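Long-range contacts in exopolysaccharide biosynthesis protein (Pantoea stewartii subsp. stewartii DC283, PDB 6TGF), which modifies the glycan of the bacterial biofilm, probably as a hydrolase, and is built round a bacteriophage tailspike-like parallel beta-helix: residues F278-C283 / P317-V322; S323-E328 / G355-G360; V327-L332 / Q345-N350. One frame throughout, in Å; residues are numbered along the deposited sequence.

Overall arrangement
The contacts lie near the N-terminal end of the parallel beta-helix and follow one chain path round its coils. Contact 1 puts 278-283 beside strand 318-324; the chain turns a corner at 325-326 into strand 327-330, which contact 2 pairs with 355-360 of the next coil. Contact 3 bridges the interior, from 327-332 to 345-350 on the facing wall. Its centre is about 9 Å from that of contact 1 and about 10 Å from that of contact 2, while those of contacts 1 and 2 are about 17 Å apart. Glu321 forms a salt bridge with Arg349, joining contacts 1 and 3. Contacts 2 and 3 share Val327 and Glu328, and an ethanediol, probably from the crystallisation liquor, is bound at contact 2.

Contact 1: residues F278-C283 / P317-V322; sequences FFVTGC and PFVFEV
Val280 reaches Val319 and Phe320 chiefly through CG1. Its CB already lies 4.0 Å from Val319 CG1. From there CG1, anti to the backbone N (chi1 -179°), comes to 3.6 Å from the same Val319 CG1 and to 4.1 Å from Phe320 CE1. The valine crosses both partners at about a right angle. Val319 CG1 also sits over the centre of the neighbouring Phe320 ring, 3.7 Å above its plane, so the same methyl touches Val280 and lies on the ring face. Farther along, Cys283 CB comes obliquely to the CD1 side of that ring.

Two backbone bonds close the pairing on Cys283. Its N-H is given to Val319 O at 2.8 Å, with the nitrogen standing above the carbonyl plane, while its own O receives the N-H of Glu321, also at 2.8 Å and close to the line of the C=O. Both bonds are nearly straight, at 172° and 173°, and they flank Phe320 in the usual parallel pattern. A water bound to Phe318 O makes a weak second bond to Cys283 O. The carboxylate of Glu321 turns away to a salt bridge with Arg349 in the next coil.

Val280 and Cys283 also pack on Ile255 of helix 252-265, a helix that probably covers the N-terminal end of the tailspike-like parallel beta-helix.

Contact 2: residues S323-E328 / G355-G360; sequences SARWVE and GQFFRG. With EDO (1,2-ethanediol), chain C.
Trp326 and Phe357 run side by side, pointing the same way, as a near-parallel but strongly slipped aromatic pair: the five-membered ring of the tryptophan and the phenylalanine ring have centroids 4.6 Å apart and planes at 10°, with little overlap. Phe357 CD2 lies over the indole near NE1. Tyr304 and Phe305 of a second subunit meet Trp326 edge-to-face, so the pair forms part of the subunit interface.

With CG anti to the backbone N (chi1 -177°) and the chain extended to NE, Arg325 runs alongside Phe357. The guanidinium stands nearly upright to that ring, planes 82° apart: Phe357 CE2 is 3.4 Å above the guanidinium plane, while NH2 lies at the ring's edge, so this is not a face-on cation-pi pair. NH2 also gives a hydrogen bond to O1 of an ethanediol, at 3.2 Å. That molecule, probably from the crystallisation liquor, has its C2 at the edge of the Trp326 indole.

The backbones bond as parallel strands. Phe357 N binds Arg325 O at 2.6 Å, and Arg359 N binds Val327 O at 3.0 Å; between them Val327 N makes a weak, bent bond to Phe357 O at 3.1 Å.

On the face of Val327 and Phe358 the packing is apolar, CG1 of the valine meeting CD2 of the ring at 3.8 Å. Across the sheet from it, the opposite charges of Glu328 and Arg359 are near but not in contact, and Glu328 OE2 is hydrogen-bonded to Gly303 N of the second subunit.

Strands of successive coils thus run parallel and in register, Val327 and Phe358 on one face, Trp326, Phe357, Glu328 and Arg359 on the other, which meets the second subunit, as in a trimeric tailspike-like parallel beta-helix.

Contact 3: residues V327-L332 / Q345-N350; sequences VEISNL and QGLLRN
Ile329 and Leu348 point at each other across the interior, crossing at a slant. Ile329 CD1 is stretched away from the backbone, anti to CA (chi2 179°), and its tip enters the side of the leucine: it is 3.5 Å from Leu348 CD1, with CB, CG and CD2 of the leucine just beyond. One methyl thus touches the whole branch of its partner. The leucine carries CG anti to its backbone N (chi1 -177°), which sets CG on the side of the isoleucine. The other methyl of the isoleucine, CG2, meets Leu347 CD2 more loosely at 4.5 Å.

Val327 and Asn350 are arranged differently, sliding past each other in opposite directions. Val327 CG2 approaches Asn350 ND2 to 3.2 Å. That amide is not left to the hydrocarbon, because ND2 gives its hydrogen bond to Ala324 O and OD1 takes a weak one from Cys352 N; the buried amide is thereby held beside Ala324, just before the corner at Arg325-Trp326. Val327 CG1 faces the other way along the core, at 4.3 Å from Leu348 CD1.

The main chains of the two strands stay apart, their axes 10.2 Å from each other at closest and running nearly antiparallel, 167° between directions. Phe358, Leu373 and Ile295 pack on Ile329, and Phe293 on Leu348, extending the apolar layer into adjoining coils. Facing walls of one solenoid, meeting through apolar side chains in its interior, are what a parallel beta-helix of the tailspike kind has inside.

Contact 1: residues F278-C283 / P317-V322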
ATOM      1  N   PHE B 278      13.420  14.104 -24.219  1.00 33.32           N
ATOM      2  CA  PHE B 278      14.701  14.822 -23.978  1.00 33.06           C
ATOM      3  C   PHE B 278      15.888  13.903 -24.283  1.00 33.34           C
ATOM      4  O   PHE B 278      15.874  12.734 -23.850  1.00 33.36           O
ATOM      5  CB  PHE B 278      14.763  15.336 -22.539  1.00 32.45           C
ATOM      6  CG  PHE B 278      13.767  16.426 -22.242  1.00 32.11           C
ATOM      7  CD1 PHE B 278      12.454  16.117 -21.928  1.00 32.01           C
ATOM      8  CD2 PHE B 278      14.136  17.760 -22.305  1.00 31.97           C
ATOM      9  CE1 PHE B 278      11.534  17.120 -21.667  1.00 31.94           C
ATOM     10  CE2 PHE B 278      13.215  18.762 -22.043  1.00 31.92           C
ATOM     11  CZ  PHE B 278      11.917  18.439 -21.723  1.00 31.90           C
ATOM     12  N   PHE B 279      16.882  14.432 -25.001  1.00 33.67           N
ATOM     13  CA  PHE B 279      18.182  13.767 -25.279  1.00 34.13           C
ATOM     14  C   PHE B 279      19.182  14.151 -24.182  1.00 34.12           C
ATOM     15  O   PHE B 279      19.410  15.360 -23.971  1.00 34.06           O
ATOM     16  CB  PHE B 279      18.704  14.140 -26.667  1.00 34.51           C
ATOM     17  CG  PHE B 279      20.022  13.498 -27.020  1.00 34.75           C
ATOM     18  CD1 PHE B 279      20.132  12.121 -27.126  1.00 34.97           C
ATOM     19  CD2 PHE B 279      21.153  14.269 -27.240  1.00 34.88           C
ATOM     20  CE1 PHE B 279      21.344  11.530 -27.448  1.00 35.30           C
ATOM     21  CE2 PHE B 279      22.364  13.677 -27.563  1.00 35.21           C
ATOM     22  CZ  PHE B 279      22.457  12.309 -27.666  1.00 35.39           C
ATOM     23  N   VAL B 280      19.753  13.150 -23.508  1.00 34.28           N
ATOM     24  CA  VAL B 280      20.673  13.325 -22.346  1.00 34.52           C
ATOM     25  C   VAL B 280      21.894  12.421 -22.548  1.00 35.34           C
ATOM     26  O   VAL B 280      21.715  11.189 -22.566  1.00 35.42           O
ATOM     27  CB  VAL B 280      19.957  13.011 -21.016  1.00 34.07           C
ATOM     28  CG1 VAL B 280      20.867  13.214 -19.815  1.00 33.91           C
ATOM     29  CG2 VAL B 280      18.679  13.821 -20.852  1.00 33.75           C
ATOM     30  N   THR B 281      23.082  13.014 -22.698  1.00 36.27           N
ATOM     31  CA  THR B 281      24.390  12.307 -22.651  1.00 37.24           C
ATOM     32  C   THR B 281      24.743  12.039 -21.183  1.00 37.91           C
ATOM     33  O   THR B 281      24.227  12.770 -20.312  1.00 37.62           O
ATOM     34  CB  THR B 281      25.493  13.102 -23.363  1.00 37.38           C
ATOM     35  OG1 THR B 281      25.540  14.415 -22.803  1.00 37.14           O
ATOM     36  CG2 THR B 281      25.279  13.192 -24.857  1.00 37.61           C
ATOM     37  N   GLY B 282      25.584  11.032 -20.932  1.00 39.24           N
ATOM     38  CA  GLY B 282      26.024  10.608 -19.587  1.00 40.13           C
ATOM     39  C   GLY B 282      26.368  11.789 -18.693  1.00 40.92           C
ATOM     40  O   GLY B 282      27.336  12.506 -19.008  1.00 41.01           O
ATOM     41  N   CYS B 283      25.597  11.983 -17.619  1.00 42.02           N
ATOM     42  CA  CYS B 283      25.807  13.027 -16.579  1.00 43.15           C
ATOM     43  C   CYS B 283      26.510  12.401 -15.370  1.00 44.27           C
ATOM     44  O   CYS B 283      25.908  11.510 -14.737  1.00 44.30           O
ATOM     45  CB  CYS B 283      24.485  13.654 -16.151  1.00 43.03           C
ATOM     46  SG  CYS B 283      23.728  14.687 -17.433  1.00 43.26           S
ATOM     47  N   PRO B 317      27.966   4.191 -19.322  1.00 40.70           N
ATOM     48  CA  PRO B 317      27.341   3.029 -18.689  1.00 40.31           C
ATOM     49  C   PRO B 317      26.022   3.355 -17.970  1.00 39.36           C
ATOM     50  O   PRO B 317      25.209   2.460 -17.831  1.00 39.30           O
ATOM     51  CB  PRO B 317      28.399   2.523 -17.693  1.00 40.51           C
ATOM     52  CG  PRO B 317      29.315   3.706 -17.461  1.00 40.67           C
ATOM     53  CD  PRO B 317      29.285   4.502 -18.751  1.00 40.83           C
ATOM     54  N   PHE B 318      25.840   4.607 -17.531  1.00 38.55           N
ATOM     55  CA  PHE B 318      24.586   5.118 -16.913  1.00 37.85           C
ATOM     56  C   PHE B 318      24.348   6.567 -17.356  1.00 37.73           C
ATOM     57  O   PHE B 318      25.327   7.333 -17.448  1.00 38.06           O
ATOM     58  CB  PHE B 318      24.652   5.018 -15.387  1.00 37.34           C
ATOM     59  CG  PHE B 318      24.801   3.615 -14.853  1.00 37.13           C
ATOM     60  CD1 PHE B 318      23.688   2.836 -14.584  1.00 36.80           C
ATOM     61  CD2 PHE B 318      26.053   3.071 -14.626  1.00 37.30           C
ATOM     62  CE1 PHE B 318      23.828   1.546 -14.098  1.00 36.85           C
ATOM     63  CE2 PHE B 318      26.190   1.778 -14.140  1.00 37.30           C
ATOM     64  CZ  PHE B 318      25.076   1.019 -13.876  1.00 37.10           C
ATOM     65  N   VAL B 319      23.086   6.928 -17.611  1.00 37.47           N
ATOM     66  CA  VAL B 319      22.672   8.309 -18.007  1.00 37.47           C
ATOM     67  C   VAL B 319      22.959   9.254 -16.831  1.00 37.40           C
ATOM     68  O   VAL B 319      23.340  10.411 -17.090  1.00 37.61           O
ATOM     69  CB  VAL B 319      21.194   8.372 -18.448  1.00 37.35           C
ATOM     70  CG1 VAL B 319      20.753   9.790 -18.785  1.00 37.25           C
ATOM     71  CG2 VAL B 319      20.908   7.449 -19.623  1.00 37.59           C
ATOM     72  N   PHE B 320      22.802   8.768 -15.592  1.00 37.37           N
ATOM     73  CA  PHE B 320      23.053   9.524 -14.336  1.00 37.12           C
ATOM     74  C   PHE B 320      23.987   8.723 -13.419  1.00 37.28           C
ATOM     75  O   PHE B 320      23.599   7.625 -12.979  1.00 36.99           O
ATOM     76  CB  PHE B 320      21.727   9.846 -13.644  1.00 36.76           C
ATOM     77  CG  PHE B 320      20.725  10.543 -14.529  1.00 36.59           C
ATOM     78  CD1 PHE B 320      21.010  11.784 -15.077  1.00 36.62           C
ATOM     79  CD2 PHE B 320      19.501   9.958 -14.821  1.00 36.56           C
ATOM     80  CE1 PHE B 320      20.093  12.425 -15.897  1.00 36.56           C
ATOM     81  CE2 PHE B 320      18.586  10.603 -15.639  1.00 36.54           C
ATOM     82  CZ  PHE B 320      18.883  11.834 -16.176  1.00 36.53           C
ATOM     83  N   GLU B 321      25.182   9.263 -13.151  1.00 37.78           N
ATOM     84  CA  GLU B 321      26.171   8.720 -12.178  1.00 38.25           C
ATOM     85  C   GLU B 321      26.131   9.576 -10.908  1.00 38.21           C
ATOM     86  O   GLU B 321      26.884  10.565 -10.837  1.00 38.39           O
ATOM     87  CB  GLU B 321      27.580   8.720 -12.776  1.00 38.75           C
ATOM     88  CG  GLU B 321      27.787   7.669 -13.848  1.00 39.24           C
ATOM     89  CD  GLU B 321      28.043   6.264 -13.334  1.00 39.65           C
ATOM     90  OE1 GLU B 321      27.848   6.024 -12.125  1.00 39.80           O
ATOM     91  OE2 GLU B 321      28.444   5.409 -14.148  1.00 40.11           O
ATOM     92  N   VAL B 322      25.281   9.204  -9.947  1.00 38.12           N
ATOM     93  CA  VAL B 322      25.029   9.988  -8.702  1.00 38.04           C
ATOM     94  C   VAL B 322      25.766   9.326  -7.533  1.00 38.18           C
ATOM     95  O   VAL B 322      26.103   8.132  -7.635  1.00 38.27           O
ATOM     96  CB  VAL B 322      23.521  10.130  -8.415  1.00 37.91           C
ATOM     97  CG1 VAL B 322      22.773  10.680  -9.619  1.00 37.84           C
ATOM     98  CG2 VAL B 322      22.890   8.824  -7.949  1.00 37.88           C
TER
HETATM   99  O   HOH W   1      27.014   9.185 -16.627  1.00 47.14           O

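Contact 2: residues S323-E328 / G355-G360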
ATOM      1  N   SER B 323      26.007  10.100  -6.473  1.00 38.34           N
ATOM      2  CA  SER B 323      26.584   9.650  -5.179  1.00 38.60           C
ATOM      3  C   SER B 323      25.933  10.450  -4.044  1.00 38.38           C
ATOM      4  O   SER B 323      26.549  11.430  -3.577  1.00 38.45           O
ATOM      5  CB  SER B 323      28.086   9.784  -5.178  1.00 39.07           C
ATOM      6  OG  SER B 323      28.628   9.405  -3.921  1.00 39.47           O
ATOM      7  N   ALA B 324      24.724  10.044  -3.638  1.00 38.05           N
ATOM      8  CA  ALA B 324      23.889  10.716  -2.614  1.00 37.92           C
ATOM      9  C   ALA B 324      23.325   9.685  -1.630  1.00 37.75           C
ATOM     10  O   ALA B 324      23.112   8.526  -2.040  1.00 37.47           O
ATOM     11  CB  ALA B 324      22.785  11.491  -3.291  1.00 37.69           C
ATOM     12  N   ARG B 325      23.089  10.101  -0.379  1.00 37.84           N
ATOM     13  CA  ARG B 325      22.487   9.258   0.691  1.00 37.78           C
ATOM     14  C   ARG B 325      21.002   9.036   0.379  1.00 37.44           C
ATOM     15  O   ARG B 325      20.533   7.894   0.536  1.00 37.19           O
ATOM     16  CB  ARG B 325      22.671   9.904   2.068  1.00 38.10           C
ATOM     17  CG  ARG B 325      22.152   9.056   3.224  1.00 38.32           C
ATOM     18  CD  ARG B 325      22.613   9.549   4.582  1.00 38.63           C
ATOM     19  NE  ARG B 325      22.043   8.807   5.702  1.00 38.79           N
ATOM     20  CZ  ARG B 325      22.435   7.601   6.111  1.00 38.86           C
ATOM     21  NH1 ARG B 325      23.402   6.950   5.484  1.00 38.79           N
ATOM     22  NH2 ARG B 325      21.841   7.038   7.151  1.00 38.89           N
ATOM     23  N   TRP B 326      20.296  10.092  -0.041  1.00 37.50           N
ATOM     24  CA  TRP B 326      18.856  10.061  -0.418  1.00 37.44           C
ATOM     25  C   TRP B 326      18.711  10.306  -1.923  1.00 36.99           C
ATOM     26  O   TRP B 326      19.293  11.291  -2.421  1.00 36.90           O
ATOM     27  CB  TRP B 326      18.060  11.086   0.399  1.00 37.95           C
ATOM     28  CG  TRP B 326      17.881  10.701   1.834  1.00 38.59           C
ATOM     29  CD1 TRP B 326      16.953   9.841   2.347  1.00 38.75           C
ATOM     30  CD2 TRP B 326      18.656  11.165   2.953  1.00 39.21           C
ATOM     31  NE1 TRP B 326      17.097   9.736   3.704  1.00 39.18           N
ATOM     32  CE2 TRP B 326      18.133  10.537   4.105  1.00 39.47           C
ATOM     33  CE3 TRP B 326      19.736  12.045   3.095  1.00 39.61           C
ATOM     34  CZ2 TRP B 326      18.655  10.766   5.377  1.00 40.03           C
ATOM     35  CZ3 TRP B 326      20.250  12.270   4.353  1.00 40.13           C
ATOM     36  CH2 TRP B 326      19.716  11.638   5.478  1.00 40.23           C
ATOM     37  N   VAL B 327      17.962   9.435  -2.610  1.00 36.66           N
ATOM     38  CA  VAL B 327      17.717   9.491  -4.082  1.00 36.25           C
ATOM     39  C   VAL B 327      16.223   9.256  -4.341  1.00 36.02           C
ATOM     40  O   VAL B 327      15.664   8.305  -3.761  1.00 35.63           O
ATOM     41  CB  VAL B 327      18.591   8.472  -4.839  1.00 36.14           C
ATOM     42  CG1 VAL B 327      18.316   8.483  -6.337  1.00 36.04           C
ATOM     43  CG2 VAL B 327      20.072   8.695  -4.576  1.00 36.32           C
ATOM     44  N   GLU B 328      15.615  10.103  -5.179  1.00 36.16           N
ATOM     45  CA  GLU B 328      14.204   9.990  -5.638  1.00 36.13           C
ATOM     46  C   GLU B 328      14.176  10.098  -7.170  1.00 35.70           C
ATOM     47  O   GLU B 328      14.591  11.152  -7.693  1.00 35.67           O
ATOM     48  CB  GLU B 328      13.334  11.066  -4.983  1.00 36.69           C
ATOM     49  CG  GLU B 328      13.422  11.083  -3.464  1.00 37.38           C
ATOM     50  CD  GLU B 328      12.545  12.112  -2.765  1.00 38.12           C
ATOM     51  OE1 GLU B 328      12.370  13.219  -3.318  1.00 38.61           O
ATOM     52  OE2 GLU B 328      12.041  11.805  -1.665  1.00 38.79           O
ATOM     53  N   GLY B 355      25.538   3.586   3.328  1.00 39.26           N
ATOM     54  CA  GLY B 355      24.072   3.705   3.442  1.00 38.40           C
ATOM     55  C   GLY B 355      23.469   4.516   2.309  1.00 37.55           C
ATOM     56  O   GLY B 355      23.856   5.689   2.153  1.00 37.72           O
ATOM     57  N   GLN B 356      22.545   3.908   1.555  1.00 36.82           N
ATOM     58  CA  GLN B 356      21.753   4.568   0.483  1.00 36.08           C
ATOM     59  C   GLN B 356      20.259   4.384   0.767  1.00 35.45           C
ATOM     60  O   GLN B 356      19.853   3.255   1.112  1.00 35.39           O
ATOM     61  CB  GLN B 356      22.100   3.989  -0.889  1.00 36.04           C
ATOM     62  CG  GLN B 356      23.378   4.561  -1.486  1.00 36.22           C
ATOM     63  CD  GLN B 356      23.686   3.994  -2.850  1.00 36.20           C
ATOM     64  OE1 GLN B 356      22.839   3.383  -3.499  1.00 35.98           O
ATOM     65  NE2 GLN B 356      24.914   4.195  -3.296  1.00 36.47           N
ATOM     66  N   PHE B 357      19.488   5.467   0.639  1.00 34.86           N
ATOM     67  CA  PHE B 357      18.003   5.482   0.625  1.00 34.22           C
ATOM     68  C   PHE B 357      17.551   5.728  -0.817  1.00 33.45           C
ATOM     69  O   PHE B 357      18.162   6.584  -1.489  1.00 33.46           O
ATOM     70  CB  PHE B 357      17.464   6.557   1.571  1.00 34.49           C
ATOM     71  CG  PHE B 357      17.698   6.292   3.037  1.00 34.75           C
ATOM     72  CD1 PHE B 357      16.794   5.546   3.774  1.00 34.73           C
ATOM     73  CD2 PHE B 357      18.812   6.800   3.686  1.00 34.99           C
ATOM     74  CE1 PHE B 357      17.001   5.305   5.124  1.00 34.99           C
ATOM     75  CE2 PHE B 357      19.017   6.558   5.037  1.00 35.30           C
ATOM     76  CZ  PHE B 357      18.113   5.811   5.753  1.00 35.22           C
ATOM     77  N   PHE B 358      16.536   4.995  -1.284  1.00 32.66           N
ATOM     78  CA  PHE B 358      16.011   5.090  -2.672  1.00 32.11           C
ATOM     79  C   PHE B 358      14.481   5.015  -2.670  1.00 31.79           C
ATOM     80  O   PHE B 358      13.917   4.097  -2.046  1.00 31.48           O
ATOM     81  CB  PHE B 358      16.608   3.992  -3.554  1.00 31.98           C
ATOM     82  CG  PHE B 358      16.267   4.123  -5.016  1.00 31.72           C
ATOM     83  CD1 PHE B 358      15.143   3.507  -5.542  1.00 31.60           C
ATOM     84  CD2 PHE B 358      17.061   4.875  -5.867  1.00 31.66           C
ATOM     85  CE1 PHE B 358      14.825   3.633  -6.885  1.00 31.53           C
ATOM     86  CE2 PHE B 358      16.743   4.998  -7.211  1.00 31.66           C
ATOM     87  CZ  PHE B 358      15.626   4.377  -7.718  1.00 31.53           C
ATOM     88  N   ARG B 359      13.842   5.967  -3.358  1.00 31.69           N
ATOM     89  CA  ARG B 359      12.389   5.967  -3.671  1.00 31.57           C
ATOM     90  C   ARG B 359      12.219   6.088  -5.189  1.00 30.87           C
ATOM     91  O   ARG B 359      12.713   7.076  -5.762  1.00 30.48           O
ATOM     92  CB  ARG B 359      11.673   7.097  -2.927  1.00 32.26           C
ATOM     93  CG  ARG B 359      11.459   6.814  -1.447  1.00 33.03           C
ATOM     94  CD  ARG B 359      10.669   7.901  -0.745  1.00 33.73           C
ATOM     95  NE  ARG B 359       9.298   7.983  -1.228  1.00 34.18           N
ATOM     96  CZ  ARG B 359       8.308   7.166  -0.871  1.00 34.56           C
ATOM     97  NH1 ARG B 359       8.521   6.178  -0.015  1.00 34.68           N
ATOM     98  NH2 ARG B 359       7.099   7.340  -1.376  1.00 34.81           N
ATOM     99  N   GLY B 360      11.568   5.094  -5.802  1.00 30.40           N
ATOM    100  CA  GLY B 360      11.198   5.067  -7.230  1.00 30.04           C
ATOM    101  C   GLY B 360       9.697   4.912  -7.404  1.00 29.75           C
ATOM    102  O   GLY B 360       9.102   4.092  -6.677  1.00 29.66           O
TER
HETATM  103  C1  EDO C 805      19.540   9.914   9.350  1.00 84.50           C
HETATM  104  O1  EDO C 805      19.529   8.985   8.285  1.00 84.09           O
HETATM  105  C2  EDO C 805      19.058  11.263   8.951  1.00 84.32           C
HETATM  106  O2  EDO C 805      18.453  12.005   9.996  1.00 84.33           O

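Contact 3: residues V327-L332 / Q345-N350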
ATOM      1  N   VAL B 327      17.962   9.435  -2.610  1.00 36.66           N
ATOM      2  CA  VAL B 327      17.717   9.491  -4.082  1.00 36.25           C
ATOM      3  C   VAL B 327      16.223   9.256  -4.341  1.00 36.02           C
ATOM      4  O   VAL B 327      15.664   8.305  -3.761  1.00 35.63           O
ATOM      5  CB  VAL B 327      18.591   8.472  -4.839  1.00 36.14           C
ATOM      6  CG1 VAL B 327      18.316   8.483  -6.337  1.00 36.04           C
ATOM      7  CG2 VAL B 327      20.072   8.695  -4.576  1.00 36.32           C
ATOM      8  N   GLU B 328      15.615  10.103  -5.179  1.00 36.16           N
ATOM      9  CA  GLU B 328      14.204   9.990  -5.638  1.00 36.13           C
ATOM     10  C   GLU B 328      14.176  10.098  -7.170  1.00 35.70           C
ATOM     11  O   GLU B 328      14.591  11.152  -7.693  1.00 35.67           O
ATOM     12  CB  GLU B 328      13.334  11.066  -4.983  1.00 36.69           C
ATOM     13  CG  GLU B 328      13.422  11.083  -3.464  1.00 37.38           C
ATOM     14  CD  GLU B 328      12.545  12.112  -2.765  1.00 38.12           C
ATOM     15  OE1 GLU B 328      12.370  13.219  -3.318  1.00 38.61           O
ATOM     16  OE2 GLU B 328      12.041  11.805  -1.665  1.00 38.79           O
ATOM     17  N   ILE B 329      13.740   9.033  -7.852  1.00 35.09           N
ATOM     18  CA  ILE B 329      13.465   9.005  -9.322  1.00 34.63           C
ATOM     19  C   ILE B 329      11.970   8.732  -9.514  1.00 34.16           C
ATOM     20  O   ILE B 329      11.481   7.749  -8.926  1.00 34.22           O
ATOM     21  CB  ILE B 329      14.316   7.944 -10.050  1.00 34.72           C
ATOM     22  CG1 ILE B 329      15.761   7.905  -9.546  1.00 34.95           C
ATOM     23  CG2 ILE B 329      14.254   8.155 -11.555  1.00 34.79           C
ATOM     24  CD1 ILE B 329      16.611   6.851 -10.220  1.00 35.13           C
ATOM     25  N   SER B 330      11.272   9.551 -10.306  1.00 33.47           N
ATOM     26  CA  SER B 330       9.810   9.406 -10.535  1.00 33.06           C
ATOM     27  C   SER B 330       9.384  10.013 -11.876  1.00 32.61           C
ATOM     28  O   SER B 330      10.001  11.001 -12.310  1.00 32.49           O
ATOM     29  CB  SER B 330       9.024   9.995  -9.387  1.00 33.15           C
ATOM     30  OG  SER B 330       9.393  11.345  -9.147  1.00 33.36           O
ATOM     31  N   ASN B 331       8.362   9.415 -12.499  1.00 32.23           N
ATOM     32  CA  ASN B 331       7.629   9.949 -13.677  1.00 32.02           C
ATOM     33  C   ASN B 331       8.563  10.045 -14.889  1.00 31.76           C
ATOM     34  O   ASN B 331       8.511  11.073 -15.585  1.00 31.78           O
ATOM     35  CB  ASN B 331       6.999  11.310 -13.366  1.00 32.03           C
ATOM     36  CG  ASN B 331       6.234  11.322 -12.062  1.00 31.94           C
ATOM     37  OD1 ASN B 331       5.507  10.381 -11.756  1.00 31.82           O
ATOM     38  ND2 ASN B 331       6.392  12.385 -11.290  1.00 32.03           N
ATOM     39  N   LEU B 332       9.360   9.007 -15.153  1.00 31.51           N
ATOM     40  CA  LEU B 332      10.315   8.978 -16.294  1.00 31.47           C
ATOM     41  C   LEU B 332      10.150   7.683 -17.095  1.00 31.78           C
ATOM     42  O   LEU B 332      10.115   6.601 -16.479  1.00 31.76           O
ATOM     43  CB  LEU B 332      11.746   9.111 -15.763  1.00 31.07           C
ATOM     44  CG  LEU B 332      12.112  10.479 -15.191  1.00 30.80           C
ATOM     45  CD1 LEU B 332      13.441  10.418 -14.456  1.00 30.65           C
ATOM     46  CD2 LEU B 332      12.156  11.537 -16.282  1.00 30.88           C
ATOM     47  N   GLN B 345      23.962   0.966 -21.555  1.00 41.20           N
ATOM     48  CA  GLN B 345      23.645   2.213 -20.809  1.00 40.26           C
ATOM     49  C   GLN B 345      22.412   1.978 -19.932  1.00 39.42           C
ATOM     50  O   GLN B 345      21.350   1.635 -20.490  1.00 39.51           O
ATOM     51  CB  GLN B 345      23.412   3.375 -21.775  1.00 40.28           C
ATOM     52  CG  GLN B 345      23.181   4.709 -21.077  1.00 39.91           C
ATOM     53  CD  GLN B 345      23.264   5.872 -22.033  1.00 39.88           C
ATOM     54  OE1 GLN B 345      22.667   5.856 -23.107  1.00 40.10           O
ATOM     55  NE2 GLN B 345      24.002   6.899 -21.647  1.00 39.71           N
ATOM     56  N   GLY B 346      22.562   2.146 -18.614  1.00 38.58           N
ATOM     57  CA  GLY B 346      21.454   2.164 -17.638  1.00 37.81           C
ATOM     58  C   GLY B 346      20.907   3.570 -17.466  1.00 37.23           C
ATOM     59  O   GLY B 346      21.410   4.478 -18.157  1.00 37.42           O
ATOM     60  N   LEU B 347      19.925   3.757 -16.577  1.00 36.42           N
ATOM     61  CA  LEU B 347      19.317   5.087 -16.289  1.00 35.97           C
ATOM     62  C   LEU B 347      20.107   5.784 -15.176  1.00 35.74           C
ATOM     63  O   LEU B 347      20.551   6.927 -15.400  1.00 35.71           O
ATOM     64  CB  LEU B 347      17.842   4.922 -15.906  1.00 35.71           C
ATOM     65  CG  LEU B 347      17.132   6.200 -15.450  1.00 35.43           C
ATOM     66  CD1 LEU B 347      17.283   7.314 -16.476  1.00 35.51           C
ATOM     67  CD2 LEU B 347      15.662   5.937 -15.168  1.00 35.29           C
ATOM     68  N   LEU B 348      20.261   5.133 -14.018  1.00 35.59           N
ATOM     69  CA  LEU B 348      20.946   5.718 -12.833  1.00 35.56           C
ATOM     70  C   LEU B 348      21.757   4.646 -12.097  1.00 35.88           C
ATOM     71  O   LEU B 348      21.259   3.513 -11.950  1.00 35.79           O
ATOM     72  CB  LEU B 348      19.908   6.351 -11.902  1.00 35.15           C
ATOM     73  CG  LEU B 348      20.482   7.047 -10.666  1.00 35.11           C
ATOM     74  CD1 LEU B 348      19.797   8.382 -10.413  1.00 34.90           C
ATOM     75  CD2 LEU B 348      20.397   6.156  -9.434  1.00 35.09           C
ATOM     76  N   ARG B 349      22.963   5.017 -11.655  1.00 36.36           N
ATOM     77  CA  ARG B 349      23.763   4.278 -10.643  1.00 36.87           C
ATOM     78  C   ARG B 349      24.094   5.228  -9.489  1.00 36.97           C
ATOM     79  O   ARG B 349      24.582   6.341  -9.766  1.00 37.15           O
ATOM     80  CB  ARG B 349      25.060   3.721 -11.239  1.00 37.37           C
ATOM     81  CG  ARG B 349      26.029   3.204 -10.185  1.00 37.75           C
ATOM     82  CD  ARG B 349      27.114   2.303 -10.738  1.00 38.21           C
ATOM     83  NE  ARG B 349      27.975   2.985 -11.694  1.00 38.58           N
ATOM     84  CZ  ARG B 349      28.939   2.397 -12.399  1.00 39.02           C
ATOM     85  NH1 ARG B 349      29.167   1.100 -12.266  1.00 39.27           N
ATOM     86  NH2 ARG B 349      29.663   3.107 -13.245  1.00 39.23           N
ATOM     87  N   ASN B 350      23.843   4.793  -8.251  1.00 37.12           N
ATOM     88  CA  ASN B 350      24.244   5.500  -7.008  1.00 37.44           C
ATOM     89  C   ASN B 350      25.437   4.749  -6.404  1.00 38.07           C
ATOM     90  O   ASN B 350      25.289   3.542  -6.135  1.00 38.16           O
ATOM     91  CB  ASN B 350      23.071   5.617  -6.030  1.00 37.25           C
ATOM     92  CG  ASN B 350      23.321   6.596  -4.900  1.00 37.31           C
ATOM     93  OD1 ASN B 350      24.312   7.324  -4.901  1.00 37.38           O
ATOM     94  ND2 ASN B 350      22.421   6.624  -3.931  1.00 37.36           N
TER